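Local coordinates for protein CRISPR system Cmr subunit Cmr6 (Pyrococcus furiosus, PDB 4W8V) that caps the elongated type III-B Cmr ribonucleoprotein complex together with Cmr1 and binds RNA in CRISPR antiviral defence, at residues K56-L67 against I126-G134. Numbering follows the deposited sequence.
Sequences KGVTRHLTYYVL and IDELIRIFG
F133, in the last turn of helix 122-133, pushes its ring as a knob into the hole made by K56, T59, R60 and T63, residues from two successive turns of helix 52-68. R60 lies over one face of the ring with its CA, and its CG comes to 3.6 Å from CD1 of F133; its extended chain slides past the phenyl group so that CB of F133 lies over one face of the guanidinium, toward its rim, the two planes 29° apart. T59 meets the far rim, CG2 standing in the ring plane 3.6 Å from CZ. With CG anti to the backbone N (chi1 -170°) and straight beyond, the K56 chain runs past the ring in the opposite direction and brings NZ to the carbonyl O of F133, a 3.1 Å hydrogen bond at the C-terminal end of the helix, which G134 leaves with positive phi, where the carbonyls would probably favour a positive charge. Further along, L67 and L129 touch tip to tip, CD1 to CD1 at 3.8 Å, and CD1 of I126 joins them. Segments 56-67 and 126-133 (164°) exemplify a single knob-into-hole contact between nearly antiparallel helices, within the helical part of the RAMP-superfamily region in this Cmr6 fragment.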
loop_
_atom_site.group_PDB
_atom_site.type_symbol
_atom_site.label_atom_id
_atom_site.label_comp_id
_atom_site.label_asym_id
_atom_site.label_seq_id
_atom_site.Cartn_x
_atom_site.Cartn_y
_atom_site.Cartn_z
ATOM N N LYS A 56 -3.752 1.559 1.256
ATOM C CA LYS A 56 -4.036 0.730 2.424
ATOM C C LYS A 56 -3.566 -0.717 2.257
ATOM O O LYS A 56 -2.980 -1.289 3.166
ATOM C CB LYS A 56 -5.535 0.741 2.706
ATOM C CG LYS A 56 -5.916 0.122 4.026
ATOM C CD LYS A 56 -7.413 0.147 4.238
ATOM C CE LYS A 56 -7.728 -0.075 5.704
ATOM N NZ LYS A 56 -9.176 -0.232 5.991
ATOM N N GLY A 57 -3.846 -1.306 1.099
ATOM C CA GLY A 57 -3.445 -2.669 0.803
ATOM C C GLY A 57 -1.954 -2.921 0.869
ATOM O O GLY A 57 -1.496 -3.811 1.593
ATOM N N VAL A 58 -1.186 -2.148 0.111
ATOM C CA VAL A 58 0.264 -2.280 0.149
ATOM C C VAL A 58 0.832 -2.031 1.566
ATOM O O VAL A 58 1.795 -2.678 1.967
ATOM C CB VAL A 58 0.935 -1.337 -0.868
ATOM C CG1 VAL A 58 0.719 0.138 -0.484
ATOM C CG2 VAL A 58 2.425 -1.656 -1.001
ATOM N N THR A 59 0.222 -1.123 2.332
ATOM C CA THR A 59 0.675 -0.844 3.698
ATOM C C THR A 59 0.302 -1.975 4.661
ATOM O O THR A 59 1.094 -2.326 5.516
ATOM C CB THR A 59 0.099 0.496 4.233
ATOM O OG1 THR A 59 0.476 1.555 3.363
ATOM C CG2 THR A 59 0.641 0.810 5.605
ATOM N N ARG A 60 -0.914 -2.506 4.539
ATOM C CA ARG A 60 -1.303 -3.773 5.160
ATOM C C ARG A 60 -0.263 -4.870 4.895
ATOM O O ARG A 60 0.213 -5.542 5.801
ATOM C CB ARG A 60 -2.634 -4.295 4.596
ATOM C CG ARG A 60 -3.937 -3.777 5.143
ATOM C CD ARG A 60 -5.030 -4.684 4.550
ATOM N NE ARG A 60 -6.388 -4.159 4.653
ATOM C CZ ARG A 60 -7.215 -4.418 5.658
ATOM N NH1 ARG A 60 -6.814 -5.174 6.665
ATOM N NH2 ARG A 60 -8.436 -3.905 5.668
ATOM N N HIS A 61 0.031 -5.052 3.615
ATOM C CA HIS A 61 0.913 -6.100 3.136
ATOM C C HIS A 61 2.268 -6.018 3.789
ATOM O O HIS A 61 2.823 -7.028 4.229
ATOM C CB HIS A 61 1.062 -6.005 1.617
ATOM C CG HIS A 61 1.929 -7.067 1.018
ATOM N ND1 HIS A 61 3.306 -6.992 1.018
ATOM C CD2 HIS A 61 1.617 -8.211 0.359
ATOM C CE1 HIS A 61 3.805 -8.056 0.409
ATOM N NE2 HIS A 61 2.804 -8.805 -0.002
ATOM N N LEU A 62 2.793 -4.803 3.851
ATOM C CA LEU A 62 4.061 -4.529 4.506
ATOM C C LEU A 62 4.071 -5.084 5.921
ATOM O O LEU A 62 5.022 -5.766 6.322
ATOM C CB LEU A 62 4.328 -3.022 4.531
ATOM C CG LEU A 62 5.524 -2.524 5.340
ATOM C CD1 LEU A 62 6.815 -3.145 4.868
ATOM C CD2 LEU A 62 5.612 -1.006 5.251
ATOM N N THR A 63 3.002 -4.811 6.668
ATOM C CA THR A 63 2.967 -5.193 8.074
ATOM C C THR A 63 2.791 -6.696 8.272
ATOM O O THR A 63 3.218 -7.233 9.290
ATOM C CB THR A 63 1.848 -4.455 8.838
ATOM O OG1 THR A 63 0.578 -4.997 8.472
ATOM C CG2 THR A 63 1.877 -2.962 8.508
ATOM N N TYR A 64 2.158 -7.379 7.323
ATOM C CA TYR A 64 1.994 -8.828 7.460
ATOM C C TYR A 64 3.323 -9.490 7.157
ATOM O O TYR A 64 3.648 -10.531 7.703
ATOM C CB TYR A 64 0.919 -9.378 6.528
ATOM C CG TYR A 64 -0.413 -8.687 6.617
ATOM C CD1 TYR A 64 -0.835 -8.093 7.793
ATOM C CD2 TYR A 64 -1.250 -8.624 5.512
ATOM C CE1 TYR A 64 -2.047 -7.461 7.865
ATOM C CE2 TYR A 64 -2.465 -8.003 5.579
ATOM C CZ TYR A 64 -2.862 -7.423 6.756
ATOM O OH TYR A 64 -4.076 -6.798 6.819
ATOM N N TYR A 65 4.070 -8.862 6.257
ATOM C CA TYR A 65 5.376 -9.337 5.863
ATOM C C TYR A 65 6.360 -9.254 7.026
ATOM O O TYR A 65 7.086 -10.208 7.320
ATOM C CB TYR A 65 5.870 -8.532 4.671
ATOM C CG TYR A 65 7.213 -8.931 4.125
ATOM C CD1 TYR A 65 8.389 -8.346 4.604
ATOM C CD2 TYR A 65 7.312 -9.858 3.105
ATOM C CE1 TYR A 65 9.628 -8.701 4.090
ATOM C CE2 TYR A 65 8.543 -10.224 2.583
ATOM C CZ TYR A 65 9.695 -9.640 3.073
ATOM O OH TYR A 65 10.913 -10.006 2.545
ATOM N N VAL A 66 6.378 -8.108 7.687
ATOM C CA VAL A 66 7.261 -7.890 8.820
ATOM C C VAL A 66 6.875 -8.789 9.998
ATOM O O VAL A 66 7.737 -9.415 10.620
ATOM C CB VAL A 66 7.234 -6.403 9.244
ATOM C CG1 VAL A 66 7.759 -6.226 10.651
ATOM C CG2 VAL A 66 8.013 -5.567 8.244
ATOM N N LEU A 67 5.580 -8.869 10.293
ATOM C CA LEU A 67 5.113 -9.610 11.464
ATOM C C LEU A 67 5.271 -11.119 11.309
ATOM O O LEU A 67 5.237 -11.853 12.300
ATOM C CB LEU A 67 3.653 -9.271 11.765
ATOM C CG LEU A 67 3.474 -7.988 12.586
ATOM C CD1 LEU A 67 1.998 -7.663 12.818
ATOM C CD2 LEU A 67 4.208 -8.125 13.906
ATOM N N ILE A 126 0.085 -4.864 17.867
ATOM C CA ILE A 126 -1.033 -5.541 17.231
ATOM C C ILE A 126 -2.311 -4.724 17.414
ATOM O O ILE A 126 -3.131 -4.625 16.504
ATOM C CB ILE A 126 -1.231 -6.953 17.808
ATOM C CG1 ILE A 126 0.021 -7.799 17.583
ATOM C CG2 ILE A 126 -2.436 -7.630 17.173
ATOM C CD1 ILE A 126 0.258 -8.131 16.138
ATOM N N ASP A 127 -2.457 -4.114 18.586
ATOM C CA ASP A 127 -3.644 -3.323 18.892
ATOM C C ASP A 127 -3.686 -2.037 18.083
ATOM O O ASP A 127 -4.734 -1.646 17.586
ATOM C CB ASP A 127 -3.707 -3.004 20.382
ATOM C CG ASP A 127 -4.027 -4.218 21.218
ATOM O OD1 ASP A 127 -4.761 -5.096 20.720
ATOM O OD2 ASP A 127 -3.547 -4.294 22.368
ATOM N N GLU A 128 -2.544 -1.380 17.953
ATOM C CA GLU A 128 -2.477 -0.150 17.181
ATOM C C GLU A 128 -2.750 -0.441 15.712
ATOM O O GLU A 128 -3.352 0.377 15.014
ATOM C CB GLU A 128 -1.122 0.533 17.363
ATOM C CG GLU A 128 -0.911 1.116 18.758
ATOM C CD GLU A 128 0.094 2.248 18.781
ATOM O OE1 GLU A 128 1.292 1.979 18.575
ATOM O OE2 GLU A 128 -0.314 3.412 18.999
ATOM N N LEU A 129 -2.321 -1.618 15.258
ATOM C CA LEU A 129 -2.521 -2.030 13.872
ATOM C C LEU A 129 -3.962 -2.455 13.645
ATOM O O LEU A 129 -4.524 -2.209 12.580
ATOM C CB LEU A 129 -1.576 -3.177 13.493
ATOM C CG LEU A 129 -0.087 -2.855 13.427
ATOM C CD1 LEU A 129 0.740 -4.120 13.337
ATOM C CD2 LEU A 129 0.206 -1.952 12.247
ATOM N N ILE A 130 -4.550 -3.108 14.645
ATOM C CA ILE A 130 -5.978 -3.369 14.635
ATOM C C ILE A 130 -6.736 -2.044 14.485
ATOM O O ILE A 130 -7.667 -1.942 13.697
ATOM C CB ILE A 130 -6.430 -4.113 15.909
ATOM C CG1 ILE A 130 -5.980 -5.578 15.851
ATOM C CG2 ILE A 130 -7.944 -4.060 16.058
ATOM C CD1 ILE A 130 -6.220 -6.351 17.135
ATOM N N ARG A 131 -6.312 -1.019 15.211
ATOM C CA ARG A 131 -6.986 0.270 15.129
ATOM C C ARG A 131 -6.751 0.986 13.795
ATOM O O ARG A 131 -7.660 1.617 13.263
ATOM C CB ARG A 131 -6.545 1.163 16.288
ATOM C CG ARG A 131 -6.948 0.624 17.649
ATOM C CD ARG A 131 -6.349 1.461 18.748
ATOM N NE ARG A 131 -6.622 2.869 18.502
ATOM C CZ ARG A 131 -5.828 3.862 18.878
ATOM N NH1 ARG A 131 -4.701 3.605 19.529
ATOM N NH2 ARG A 131 -6.169 5.112 18.594
ATOM N N ILE A 132 -5.539 0.889 13.259
ATOM C CA ILE A 132 -5.202 1.572 12.014
ATOM C C ILE A 132 -5.996 1.033 10.827
ATOM O O ILE A 132 -6.613 1.807 10.086
ATOM C CB ILE A 132 -3.692 1.467 11.719
ATOM C CG1 ILE A 132 -2.904 2.342 12.698
ATOM C CG2 ILE A 132 -3.377 1.891 10.287
ATOM C CD1 ILE A 132 -1.399 2.238 12.544
ATOM N N PHE A 133 -6.002 -0.290 10.673
ATOM C CA PHE A 133 -6.559 -0.942 9.491
ATOM C C PHE A 133 -7.968 -1.498 9.715
ATOM O O PHE A 133 -8.753 -1.635 8.773
ATOM C CB PHE A 133 -5.633 -2.075 9.031
ATOM C CG PHE A 133 -4.267 -1.610 8.622
ATOM C CD1 PHE A 133 -4.080 -0.953 7.414
ATOM C CD2 PHE A 133 -3.167 -1.826 9.439
ATOM C CE1 PHE A 133 -2.823 -0.517 7.029
ATOM C CE2 PHE A 133 -1.908 -1.389 9.051
ATOM C CZ PHE A 133 -1.744 -0.733 7.848
ATOM N N GLY A 134 -8.280 -1.815 10.966
ATOM C CA GLY A 134 -9.543 -2.440 11.302
ATOM C C GLY A 134 -9.439 -3.938 11.134
ATOM O O GLY A 134 -8.427 -4.446 10.671
HETATM O O HOH W 1 -8.510 1.857 8.213
#